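Local coordinates for protein probable arabinosyltransferase B (Mycobacterium tuberculosis H37Rv, PDB 7BVF) that polymerises arabinose into the arabinan of arabinogalactan as a membrane-embedded arabinosyltransferase of mycobacterial cell-wall synthesis, at residues Leu40-Val49 against Leu217-Ala225; Glu795-Val803 against Tyr813-Leu821. All coordinates share one frame; numbering follows the deposited sequence.

Contact 1. Residues Leu40-Val49 against Leu217-Ala225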
ATOM      1  N   LEU A  40      -0.093 -45.601  21.638  1.00 34.66           N
ATOM      2  CA  LEU A  40      -1.473 -45.743  21.200  1.00 34.66           C
ATOM      3  C   LEU A  40      -2.073 -44.442  20.698  1.00 34.66           C
ATOM      4  O   LEU A  40      -3.146 -44.471  20.092  1.00 34.66           O
ATOM      5  CB  LEU A  40      -2.342 -46.283  22.339  1.00 34.66           C
ATOM      6  CG  LEU A  40      -2.496 -47.796  22.438  1.00 34.66           C
ATOM      7  CD1 LEU A  40      -3.441 -48.147  23.565  1.00 34.66           C
ATOM      8  CD2 LEU A  40      -2.997 -48.360  21.130  1.00 34.66           C
ATOM      9  N   SER A  41      -1.422 -43.308  20.945  1.00 36.17           N
ATOM     10  CA  SER A  41      -1.912 -42.023  20.474  1.00 36.17           C
ATOM     11  C   SER A  41      -1.115 -41.465  19.310  1.00 36.17           C
ATOM     12  O   SER A  41      -1.603 -40.559  18.633  1.00 36.17           O
ATOM     13  CB  SER A  41      -1.904 -40.995  21.610  1.00 36.17           C
ATOM     14  OG  SER A  41      -0.581 -40.678  21.999  1.00 36.17           O
ATOM     15  N   VAL A  42       0.092 -41.972  19.067  1.00 36.64           N
ATOM     16  CA  VAL A  42       0.849 -41.579  17.885  1.00 36.64           C
ATOM     17  C   VAL A  42       0.534 -42.568  16.770  1.00 36.64           C
ATOM     18  O   VAL A  42       1.161 -42.552  15.705  1.00 36.64           O
ATOM     19  CB  VAL A  42       2.359 -41.514  18.184  1.00 36.64           C
ATOM     20  CG1 VAL A  42       2.974 -42.906  18.194  1.00 36.64           C
ATOM     21  CG2 VAL A  42       3.067 -40.599  17.201  1.00 36.64           C
ATOM     22  N   ALA A  43      -0.465 -43.423  16.999  1.00 34.62           N
ATOM     23  CA  ALA A  43      -0.839 -44.452  16.039  1.00 34.62           C
ATOM     24  C   ALA A  43      -2.317 -44.419  15.670  1.00 34.62           C
ATOM     25  O   ALA A  43      -2.782 -45.325  14.975  1.00 34.62           O
ATOM     26  CB  ALA A  43      -0.481 -45.841  16.576  1.00 34.62           C
ATOM     27  N   THR A  44      -3.072 -43.423  16.127  1.00 33.66           N
ATOM     28  CA  THR A  44      -4.463 -43.316  15.699  1.00 33.66           C
ATOM     29  C   THR A  44      -4.596 -42.742  14.289  1.00 33.66           C
ATOM     30  O   THR A  44      -5.467 -43.205  13.544  1.00 33.66           O
ATOM     31  CB  THR A  44      -5.303 -42.494  16.682  1.00 33.66           C
ATOM     32  OG1 THR A  44      -4.922 -41.116  16.638  1.00 33.66           O
ATOM     33  CG2 THR A  44      -5.143 -43.018  18.090  1.00 33.66           C
ATOM     34  N   PRO A  45      -3.783 -41.746  13.853  1.00 31.23           N
ATOM     35  CA  PRO A  45      -3.958 -41.272  12.474  1.00 31.23           C
ATOM     36  C   PRO A  45      -3.276 -42.166  11.454  1.00 31.23           C
ATOM     37  O   PRO A  45      -2.676 -41.679  10.493  1.00 31.23           O
ATOM     38  CB  PRO A  45      -3.314 -39.885  12.502  1.00 31.23           C
ATOM     39  CG  PRO A  45      -2.243 -40.019  13.496  1.00 31.23           C
ATOM     40  CD  PRO A  45      -2.779 -40.927  14.562  1.00 31.23           C
ATOM     41  N   LEU A  46      -3.382 -43.477  11.648  1.00 32.18           N
ATOM     42  CA  LEU A  46      -2.890 -44.451  10.688  1.00 32.18           C
ATOM     43  C   LEU A  46      -3.786 -45.673  10.590  1.00 32.18           C
ATOM     44  O   LEU A  46      -3.450 -46.605   9.856  1.00 32.18           O
ATOM     45  CB  LEU A  46      -1.465 -44.897  11.049  1.00 32.18           C
ATOM     46  CG  LEU A  46      -0.343 -43.865  10.931  1.00 32.18           C
ATOM     47  CD1 LEU A  46       0.919 -44.379  11.590  1.00 32.18           C
ATOM     48  CD2 LEU A  46      -0.082 -43.522   9.480  1.00 32.18           C
ATOM     49  N   LEU A  47      -4.898 -45.699  11.298  1.00 30.47           N
ATOM     50  CA  LEU A  47      -5.772 -46.848  11.426  1.00 30.47           C
ATOM     51  C   LEU A  47      -6.960 -46.723  10.485  1.00 30.47           C
ATOM     52  O   LEU A  47      -7.301 -45.624  10.039  1.00 30.47           O
ATOM     53  CB  LEU A  47      -6.246 -46.977  12.877  1.00 30.47           C
ATOM     54  CG  LEU A  47      -5.136 -47.330  13.868  1.00 30.47           C
ATOM     55  CD1 LEU A  47      -5.570 -47.046  15.288  1.00 30.47           C
ATOM     56  CD2 LEU A  47      -4.734 -48.780  13.718  1.00 30.47           C
ATOM     57  N   PRO A  48      -7.612 -47.836  10.149  1.00 28.83           N
ATOM     58  CA  PRO A  48      -8.646 -47.800   9.110  1.00 28.83           C
ATOM     59  C   PRO A  48      -9.826 -46.916   9.479  1.00 28.83           C
ATOM     60  O   PRO A  48     -10.118 -46.664  10.648  1.00 28.83           O
ATOM     61  CB  PRO A  48      -9.076 -49.265   8.990  1.00 28.83           C
ATOM     62  CG  PRO A  48      -7.923 -50.034   9.487  1.00 28.83           C
ATOM     63  CD  PRO A  48      -7.334 -49.215  10.583  1.00 28.83           C
ATOM     64  N   VAL A  49     -10.504 -46.435   8.441  1.00 27.86           N
ATOM     65  CA  VAL A  49     -11.767 -45.734   8.547  1.00 27.86           C
ATOM     66  C   VAL A  49     -12.736 -46.363   7.553  1.00 27.86           C
ATOM     67  O   VAL A  49     -12.363 -47.230   6.770  1.00 27.86           O
ATOM     68  CB  VAL A  49     -11.620 -44.220   8.296  1.00 27.86           C
ATOM     69  CG1 VAL A  49     -10.939 -43.557   9.469  1.00 27.86           C
ATOM     70  CG2 VAL A  49     -10.843 -43.972   7.031  1.00 27.86           C
ATOM     71  N   LEU A 217     -11.401 -50.624  15.578  1.00 30.63           N
ATOM     72  CA  LEU A 217      -9.975 -50.671  15.862  1.00 30.63           C
ATOM     73  C   LEU A 217      -9.368 -49.291  16.055  1.00 30.63           C
ATOM     74  O   LEU A 217      -8.207 -49.198  16.460  1.00 30.63           O
ATOM     75  CB  LEU A 217      -9.246 -51.399  14.736  1.00 30.63           C
ATOM     76  CG  LEU A 217      -7.927 -52.081  15.088  1.00 30.63           C
ATOM     77  CD1 LEU A 217      -8.170 -53.237  16.035  1.00 30.63           C
ATOM     78  CD2 LEU A 217      -7.229 -52.553  13.825  1.00 30.63           C
ATOM     79  N   LYS A 218     -10.111 -48.227  15.766  1.00 27.83           N
ATOM     80  CA  LYS A 218      -9.678 -46.865  16.039  1.00 27.83           C
ATOM     81  C   LYS A 218     -10.313 -46.298  17.300  1.00 27.83           C
ATOM     82  O   LYS A 218      -9.658 -45.566  18.050  1.00 27.83           O
ATOM     83  CB  LYS A 218     -10.002 -45.965  14.845  1.00 27.83           C
ATOM     84  CG  LYS A 218      -9.239 -44.664  14.822  1.00 27.83           C
ATOM     85  CD  LYS A 218      -9.421 -43.945  13.504  1.00 27.83           C
ATOM     86  CE  LYS A 218      -8.691 -42.622  13.506  1.00 27.83           C
ATOM     87  NZ  LYS A 218      -8.774 -41.940  12.196  1.00 27.83           N
ATOM     88  N   LEU A 219     -11.576 -46.641  17.561  1.00 29.15           N
ATOM     89  CA  LEU A 219     -12.202 -46.251  18.819  1.00 29.15           C
ATOM     90  C   LEU A 219     -11.492 -46.889  20.003  1.00 29.15           C
ATOM     91  O   LEU A 219     -11.300 -46.245  21.043  1.00 29.15           O
ATOM     92  CB  LEU A 219     -13.676 -46.643  18.818  1.00 29.15           C
ATOM     93  CG  LEU A 219     -14.622 -45.756  18.018  1.00 29.15           C
ATOM     94  CD1 LEU A 219     -16.044 -46.247  18.178  1.00 29.15           C
ATOM     95  CD2 LEU A 219     -14.493 -44.312  18.462  1.00 29.15           C
ATOM     96  N   LEU A 220     -11.104 -48.159  19.869  1.00 28.99           N
ATOM     97  CA  LEU A 220     -10.361 -48.810  20.941  1.00 28.99           C
ATOM     98  C   LEU A 220      -9.045 -48.095  21.208  1.00 28.99           C
ATOM     99  O   LEU A 220      -8.662 -47.901  22.365  1.00 28.99           O
ATOM    100  CB  LEU A 220     -10.116 -50.276  20.597  1.00 28.99           C
ATOM    101  CG  LEU A 220     -11.363 -51.139  20.435  1.00 28.99           C
ATOM    102  CD1 LEU A 220     -10.986 -52.607  20.393  1.00 28.99           C
ATOM    103  CD2 LEU A 220     -12.355 -50.865  21.549  1.00 28.99           C
ATOM    104  N   ALA A 221      -8.349 -47.677  20.150  1.00 28.84           N
ATOM    105  CA  ALA A 221      -7.078 -46.987  20.331  1.00 28.84           C
ATOM    106  C   ALA A 221      -7.269 -45.631  20.994  1.00 28.84           C
ATOM    107  O   ALA A 221      -6.481 -45.245  21.863  1.00 28.84           O
ATOM    108  CB  ALA A 221      -6.370 -46.832  18.989  1.00 28.84           C
ATOM    109  N   ILE A 222      -8.314 -44.897  20.612  1.00 29.13           N
ATOM    110  CA  ILE A 222      -8.572 -43.597  21.231  1.00 29.13           C
ATOM    111  C   ILE A 222      -8.880 -43.765  22.718  1.00 29.13           C
ATOM    112  O   ILE A 222      -8.315 -43.069  23.578  1.00 29.13           O
ATOM    113  CB  ILE A 222      -9.710 -42.871  20.494  1.00 29.13           C
ATOM    114  CG1 ILE A 222      -9.272 -42.504  19.076  1.00 29.13           C
ATOM    115  CG2 ILE A 222     -10.132 -41.634  21.257  1.00 29.13           C
ATOM    116  CD1 ILE A 222     -10.395 -42.049  18.185  1.00 29.13           C
ATOM    117  N   ILE A 223      -9.783 -44.693  23.040  1.00 30.02           N
ATOM    118  CA  ILE A 223     -10.146 -44.936  24.434  1.00 30.02           C
ATOM    119  C   ILE A 223      -8.927 -45.362  25.240  1.00 30.02           C
ATOM    120  O   ILE A 223      -8.712 -44.891  26.365  1.00 30.02           O
ATOM    121  CB  ILE A 223     -11.271 -45.984  24.512  1.00 30.02           C
ATOM    122  CG1 ILE A 223     -12.586 -45.396  23.998  1.00 30.02           C
ATOM    123  CG2 ILE A 223     -11.424 -46.502  25.929  1.00 30.02           C
ATOM    124  CD1 ILE A 223     -13.725 -46.381  23.985  1.00 30.02           C
ATOM    125  N   GLY A 224      -8.107 -46.253  24.681  1.00 30.07           N
ATOM    126  CA  GLY A 224      -6.928 -46.708  25.394  1.00 30.07           C
ATOM    127  C   GLY A 224      -5.924 -45.598  25.632  1.00 30.07           C
ATOM    128  O   GLY A 224      -5.353 -45.495  26.720  1.00 30.07           O
ATOM    129  N   ALA A 225      -5.694 -44.756  24.624  1.00 30.93           N
ATOM    130  CA  ALA A 225      -4.777 -43.636  24.796  1.00 30.93           C
ATOM    131  C   ALA A 225      -5.243 -42.720  25.917  1.00 30.93           C
ATOM    132  O   ALA A 225      -4.447 -42.309  26.770  1.00 30.93           O
ATOM    133  CB  ALA A 225      -4.642 -42.860  23.489  1.00 30.93           C
TER

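Contact 2. Residues Glu795-Val803 against Tyr813-Leu821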
ATOM      1  N   GLU A 795     -24.657   2.388 -22.890  1.00 37.00           N
ATOM      2  CA  GLU A 795     -24.933   1.014 -23.292  1.00 37.00           C
ATOM      3  C   GLU A 795     -25.000   0.064 -22.100  1.00 37.00           C
ATOM      4  O   GLU A 795     -26.037  -0.557 -21.847  1.00 37.00           O
ATOM      5  CB  GLU A 795     -23.875   0.543 -24.290  1.00 37.00           C
ATOM      6  CG  GLU A 795     -24.004   1.180 -25.657  1.00 37.00           C
ATOM      7  CD  GLU A 795     -25.286   0.793 -26.360  1.00 37.00           C
ATOM      8  OE1 GLU A 795     -25.763  -0.339 -26.142  1.00 37.00           O
ATOM      9  OE2 GLU A 795     -25.819   1.617 -27.132  1.00 37.00           O
ATOM     10  N   HIS A 796     -23.901  -0.077 -21.367  1.00 35.59           N
ATOM     11  CA  HIS A 796     -23.827  -1.060 -20.288  1.00 35.59           C
ATOM     12  C   HIS A 796     -24.097  -0.390 -18.943  1.00 35.59           C
ATOM     13  O   HIS A 796     -23.241  -0.313 -18.062  1.00 35.59           O
ATOM     14  CB  HIS A 796     -22.473  -1.759 -20.304  1.00 35.59           C
ATOM     15  CG  HIS A 796     -22.300  -2.712 -21.444  1.00 35.59           C
ATOM     16  ND1 HIS A 796     -23.054  -3.859 -21.577  1.00 35.59           N
ATOM     17  CD2 HIS A 796     -21.458  -2.692 -22.503  1.00 35.59           C
ATOM     18  CE1 HIS A 796     -22.685  -4.501 -22.670  1.00 35.59           C
ATOM     19  NE2 HIS A 796     -21.718  -3.814 -23.251  1.00 35.59           N
ATOM     20  N   THR A 797     -25.325   0.099 -18.798  1.00 28.17           N
ATOM     21  CA  THR A 797     -25.801   0.671 -17.545  1.00 28.17           C
ATOM     22  C   THR A 797     -26.614  -0.393 -16.823  1.00 28.17           C
ATOM     23  O   THR A 797     -27.603  -0.896 -17.366  1.00 28.17           O
ATOM     24  CB  THR A 797     -26.639   1.925 -17.794  1.00 28.17           C
ATOM     25  OG1 THR A 797     -26.022   2.716 -18.810  1.00 28.17           O
ATOM     26  CG2 THR A 797     -26.734   2.757 -16.538  1.00 28.17           C
ATOM     27  N   VAL A 798     -26.190  -0.748 -15.611  1.00 27.51           N
ATOM     28  CA  VAL A 798     -26.780  -1.847 -14.864  1.00 27.51           C
ATOM     29  C   VAL A 798     -27.188  -1.350 -13.483  1.00 27.51           C
ATOM     30  O   VAL A 798     -26.838  -0.249 -13.064  1.00 27.51           O
ATOM     31  CB  VAL A 798     -25.826  -3.051 -14.748  1.00 27.51           C
ATOM     32  CG1 VAL A 798     -25.398  -3.519 -16.120  1.00 27.51           C
ATOM     33  CG2 VAL A 798     -24.621  -2.694 -13.919  1.00 27.51           C
ATOM     34  N   ALA A 799     -27.935  -2.192 -12.773  1.00 26.57           N
ATOM     35  CA  ALA A 799     -28.496  -1.835 -11.477  1.00 26.57           C
ATOM     36  C   ALA A 799     -27.454  -2.046 -10.387  1.00 26.57           C
ATOM     37  O   ALA A 799     -27.036  -3.177 -10.128  1.00 26.57           O
ATOM     38  CB  ALA A 799     -29.749  -2.658 -11.197  1.00 26.57           C
ATOM     39  N   GLU A 800     -27.031  -0.950  -9.753  1.00 28.50           N
ATOM     40  CA  GLU A 800     -26.188  -0.990  -8.559  1.00 28.50           C
ATOM     41  C   GLU A 800     -24.826  -1.625  -8.832  1.00 28.50           C
ATOM     42  O   GLU A 800     -24.271  -2.321  -7.983  1.00 28.50           O
ATOM     43  CB  GLU A 800     -26.893  -1.715  -7.416  1.00 28.50           C
ATOM     44  CG  GLU A 800     -28.240  -1.136  -7.056  1.00 28.50           C
ATOM     45  CD  GLU A 800     -28.988  -1.994  -6.060  1.00 28.50           C
ATOM     46  OE1 GLU A 800     -30.235  -1.947  -6.056  1.00 28.50           O
ATOM     47  OE2 GLU A 800     -28.332  -2.718  -5.285  1.00 28.50           O
ATOM     48  N   ALA A 801     -24.274  -1.371 -10.014  1.00 28.83           N
ATOM     49  CA  ALA A 801     -22.967  -1.909 -10.367  1.00 28.83           C
ATOM     50  C   ALA A 801     -22.434  -1.156 -11.575  1.00 28.83           C
ATOM     51  O   ALA A 801     -23.151  -0.392 -12.222  1.00 28.83           O
ATOM     52  CB  ALA A 801     -23.038  -3.409 -10.654  1.00 28.83           C
ATOM     53  N   ILE A 802     -21.157  -1.382 -11.865  1.00 30.60           N
ATOM     54  CA  ILE A 802     -20.484  -0.795 -13.018  1.00 30.60           C
ATOM     55  C   ILE A 802     -19.749  -1.913 -13.742  1.00 30.60           C
ATOM     56  O   ILE A 802     -18.872  -2.560 -13.160  1.00 30.60           O
ATOM     57  CB  ILE A 802     -19.510   0.324 -12.615  1.00 30.60           C
ATOM     58  CG1 ILE A 802     -20.238   1.410 -11.827  1.00 30.60           C
ATOM     59  CG2 ILE A 802     -18.862   0.926 -13.840  1.00 30.60           C
ATOM     60  CD1 ILE A 802     -19.366   2.580 -11.457  1.00 30.60           C
ATOM     61  N   VAL A 803     -20.105  -2.138 -15.006  1.00 33.72           N
ATOM     62  CA  VAL A 803     -19.533  -3.240 -15.768  1.00 33.72           C
ATOM     63  C   VAL A 803     -18.075  -2.939 -16.089  1.00 33.72           C
ATOM     64  O   VAL A 803     -17.724  -1.812 -16.460  1.00 33.72           O
ATOM     65  CB  VAL A 803     -20.348  -3.484 -17.045  1.00 33.72           C
ATOM     66  CG1 VAL A 803     -19.901  -4.756 -17.727  1.00 33.72           C
ATOM     67  CG2 VAL A 803     -21.819  -3.553 -16.720  1.00 33.72           C
ATOM     68  N   TYR A 813     -27.122 -11.153 -14.124  1.00 31.96           N
ATOM     69  CA  TYR A 813     -27.208 -11.508 -15.535  1.00 31.96           C
ATOM     70  C   TYR A 813     -27.213 -10.275 -16.427  1.00 31.96           C
ATOM     71  O   TYR A 813     -26.812 -10.353 -17.592  1.00 31.96           O
ATOM     72  CB  TYR A 813     -28.455 -12.348 -15.793  1.00 31.96           C
ATOM     73  CG  TYR A 813     -28.688 -12.645 -17.252  1.00 31.96           C
ATOM     74  CD1 TYR A 813     -27.724 -13.293 -18.007  1.00 31.96           C
ATOM     75  CD2 TYR A 813     -29.869 -12.277 -17.877  1.00 31.96           C
ATOM     76  CE1 TYR A 813     -27.928 -13.565 -19.339  1.00 31.96           C
ATOM     77  CE2 TYR A 813     -30.083 -12.547 -19.210  1.00 31.96           C
ATOM     78  CZ  TYR A 813     -29.108 -13.191 -19.936  1.00 31.96           C
ATOM     79  OH  TYR A 813     -29.312 -13.463 -21.268  1.00 31.96           O
ATOM     80  N   ASP A 814     -27.647  -9.131 -15.903  1.00 32.86           N
ATOM     81  CA  ASP A 814     -27.693  -7.911 -16.695  1.00 32.86           C
ATOM     82  C   ASP A 814     -26.316  -7.384 -17.073  1.00 32.86           C
ATOM     83  O   ASP A 814     -26.238  -6.336 -17.721  1.00 32.86           O
ATOM     84  CB  ASP A 814     -28.490  -6.836 -15.953  1.00 32.86           C
ATOM     85  CG  ASP A 814     -27.967  -6.573 -14.556  1.00 32.86           C
ATOM     86  OD1 ASP A 814     -26.907  -5.936 -14.422  1.00 32.86           O
ATOM     87  OD2 ASP A 814     -28.631  -6.990 -13.584  1.00 32.86           O
ATOM     88  N   TRP A 815     -25.236  -8.065 -16.690  1.00 32.35           N
ATOM     89  CA  TRP A 815     -23.921  -7.753 -17.230  1.00 32.35           C
ATOM     90  C   TRP A 815     -23.716  -8.342 -18.616  1.00 32.35           C
ATOM     91  O   TRP A 815     -22.870  -7.846 -19.367  1.00 32.35           O
ATOM     92  CB  TRP A 815     -22.819  -8.275 -16.307  1.00 32.35           C
ATOM     93  CG  TRP A 815     -22.589  -7.467 -15.082  1.00 32.35           C
ATOM     94  CD1 TRP A 815     -23.533  -6.948 -14.255  1.00 32.35           C
ATOM     95  CD2 TRP A 815     -21.324  -7.094 -14.531  1.00 32.35           C
ATOM     96  NE1 TRP A 815     -22.936  -6.267 -13.225  1.00 32.35           N
ATOM     97  CE2 TRP A 815     -21.579  -6.343 -13.373  1.00 32.35           C
ATOM     98  CE3 TRP A 815     -19.998  -7.320 -14.909  1.00 32.35           C
ATOM     99  CZ2 TRP A 815     -20.560  -5.816 -12.589  1.00 32.35           C
ATOM    100  CZ3 TRP A 815     -18.990  -6.797 -14.130  1.00 32.35           C
ATOM    101  CH2 TRP A 815     -19.274  -6.054 -12.983  1.00 32.35           C
ATOM    102  N   ASP A 816     -24.468  -9.387 -18.968  1.00 36.09           N
ATOM    103  CA  ASP A 816     -24.277 -10.111 -20.213  1.00 36.09           C
ATOM    104  C   ASP A 816     -25.462 -10.035 -21.160  1.00 36.09           C
ATOM    105  O   ASP A 816     -25.337 -10.473 -22.309  1.00 36.09           O
ATOM    106  CB  ASP A 816     -23.976 -11.590 -19.927  1.00 36.09           C
ATOM    107  CG  ASP A 816     -23.029 -11.777 -18.761  1.00 36.09           C
ATOM    108  OD1 ASP A 816     -21.935 -11.176 -18.781  1.00 36.09           O
ATOM    109  OD2 ASP A 816     -23.378 -12.524 -17.823  1.00 36.09           O
ATOM    110  N   ALA A 817     -26.603  -9.508 -20.721  1.00 38.63           N
ATOM    111  CA  ALA A 817     -27.784  -9.445 -21.560  1.00 38.63           C
ATOM    112  C   ALA A 817     -27.523  -8.566 -22.783  1.00 38.63           C
ATOM    113  O   ALA A 817     -26.586  -7.765 -22.792  1.00 38.63           O
ATOM    114  CB  ALA A 817     -28.967  -8.905 -20.758  1.00 38.63           C
ATOM    115  N   PRO A 818     -28.331  -8.714 -23.838  1.00 44.32           N
ATOM    116  CA  PRO A 818     -28.158  -7.860 -25.019  1.00 44.32           C
ATOM    117  C   PRO A 818     -28.282  -6.384 -24.671  1.00 44.32           C
ATOM    118  O   PRO A 818     -29.013  -5.997 -23.758  1.00 44.32           O
ATOM    119  CB  PRO A 818     -29.287  -8.310 -25.950  1.00 44.32           C
ATOM    120  CG  PRO A 818     -29.564  -9.706 -25.546  1.00 44.32           C
ATOM    121  CD  PRO A 818     -29.337  -9.765 -24.068  1.00 44.32           C
ATOM    122  N   THR A 819     -27.556  -5.558 -25.421  1.00 44.82           N
ATOM    123  CA  THR A 819     -27.469  -4.134 -25.127  1.00 44.82           C
ATOM    124  C   THR A 819     -28.728  -3.362 -25.494  1.00 44.82           C
ATOM    125  O   THR A 819     -28.842  -2.191 -25.120  1.00 44.82           O
ATOM    126  CB  THR A 819     -26.274  -3.522 -25.856  1.00 44.82           C
ATOM    127  OG1 THR A 819     -26.227  -4.019 -27.198  1.00 44.82           O
ATOM    128  CG2 THR A 819     -24.981  -3.881 -25.151  1.00 44.82           C
ATOM    129  N   LYS A 820     -29.664  -3.973 -26.217  1.00 44.83           N
ATOM    130  CA  LYS A 820     -30.916  -3.324 -26.575  1.00 44.83           C
ATOM    131  C   LYS A 820     -32.053  -4.323 -26.437  1.00 44.83           C
ATOM    132  O   LYS A 820     -31.841  -5.512 -26.190  1.00 44.83           O
ATOM    133  CB  LYS A 820     -30.884  -2.761 -28.001  1.00 44.83           C
ATOM    134  CG  LYS A 820     -29.716  -1.841 -28.296  1.00 44.83           C
ATOM    135  CD  LYS A 820     -29.750  -1.355 -29.733  1.00 44.83           C
ATOM    136  CE  LYS A 820     -30.723  -0.202 -29.902  1.00 44.83           C
ATOM    137  NZ  LYS A 820     -30.285   1.004 -29.146  1.00 44.83           N
ATOM    138  N   LEU A 821     -33.272  -3.825 -26.597  1.00 45.58           N
ATOM    139  CA  LEU A 821     -34.459  -4.662 -26.639  1.00 45.58           C
ATOM    140  C   LEU A 821     -34.873  -4.884 -28.086  1.00 45.58           C
ATOM    141  O   LEU A 821     -34.639  -4.039 -28.952  1.00 45.58           O
ATOM    142  CB  LEU A 821     -35.615  -4.020 -25.872  1.00 45.58           C
ATOM    143  CG  LEU A 821     -35.390  -3.641 -24.414  1.00 45.58           C
ATOM    144  CD1 LEU A 821     -36.597  -2.889 -23.892  1.00 45.58           C
ATOM    145  CD2 LEU A 821     -35.126  -4.877 -23.581  1.00 45.58           C
TER

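Contact 1. Residues Leu40-Val49 against Leu217-Ala225
Leu40 comes down over the small residues of helix 216-239, its CD1 lying 4.1 Å from Gly224 C and its CD2 directed to the methyl of Ala221, while its CB meets Ala225. Glycine at 224 lets the leucine branch rest directly on the helix backbone. Beside it, Ser41 CB sits 3.8 Å from Ala225 CB, and its hydroxyl turns to other partners, chiefly the carbonyl oxygen of Thr487. Thr44 offers its methyl to the helix: CG2 lies 4.1 Å from Ala221 CB, with Ile222 CG1 slightly farther off. Segment 40-49 is the loop between helix 25-39 and strand 49-56, and it packs along the first turns of helix 216-239; both segments fall in predicted membrane spans of this GT-C-type enzyme, with the concanavalin-like domain in the chain between them. Leu47 CD1 lies against the helix surface, touching Ala221 CB at 3.8 Å and Leu217 O at 3.6 Å. The Pro48 carbonyl faces Lys218 CD. Val49 runs alongside Lys218, whose extended chain (chi1 -162°) passes the Thr44 carbonyl, CE to O 3.3 Å, and carries NZ to weak hydrogen bonds with the carbonyl oxygens of Gln497 and Phe494.

Contact 2. Residues Glu795-Val803 against Tyr813-Leu821
A short, weakly bonded antiparallel hairpin of the EmbC C-terminal domain, strands 797-798 and 801-802, is covered here by the 3-10 turn 813-815 and the loop that follows. Trp815 makes the largest share of the contact. The indole lies against the hairpin, its six-membered ring at Val803 and its NE1 end at Ala801 and Val798. Val803 CA sits over one face in a CH-pi contact, 4.0 Å from the centroid of the six-membered ring and 12° off the ring normal, and Val803 CG1 adds a contact to CE3 at 3.8 Å. At the indole edge, near the ring plane, Ala801 CB lies 3.8 Å from NE1. Val798 approaches the same side chain at about a right angle, CG2 nearing NE1 and CG1 nearing CD1; its CB and CG1 also pack against Asp814 OD1, a nonpolar-to-carboxylate contact without a hydrogen bond. Asp814 rises toward the hairpin with its CG between backbone N and carbonyl carbon (chi1 55°). At the other end, Thr819 CG2 meets the imidazole of His796 obliquely at CE1, and the bent chain of Glu795 places OE1 by Thr819 CB in van der Waals contact. His796 centres an inverse gamma turn leading into the hairpin, so the whole is a beta-hairpin at the domain surface with a tryptophan from a 3-10 turn packed on it.

How the contacts relate
Contact 1 and contact 2 belong to different parts of the chain and do not touch: their centres are 58 Å apart, their nearest atoms about 42 Å, and they lie on opposite sides of the chain's centre. Contact 1 closes in sequence before contact 2 opens. The first packs loop 40-49 on helix 216-239 within a predicted membrane-spanning region, with the Ser41 side chain about 9 Å from the bound decaprenyl-phosphate; the second is a surface contact inside the C-terminal domain. The ethambutol pocket draws on both regions, for Asp299 and Glu327 come from the membrane part while Trp988 and Trp1028 come from the C-terminal domain; neither contact contributes a residue to it.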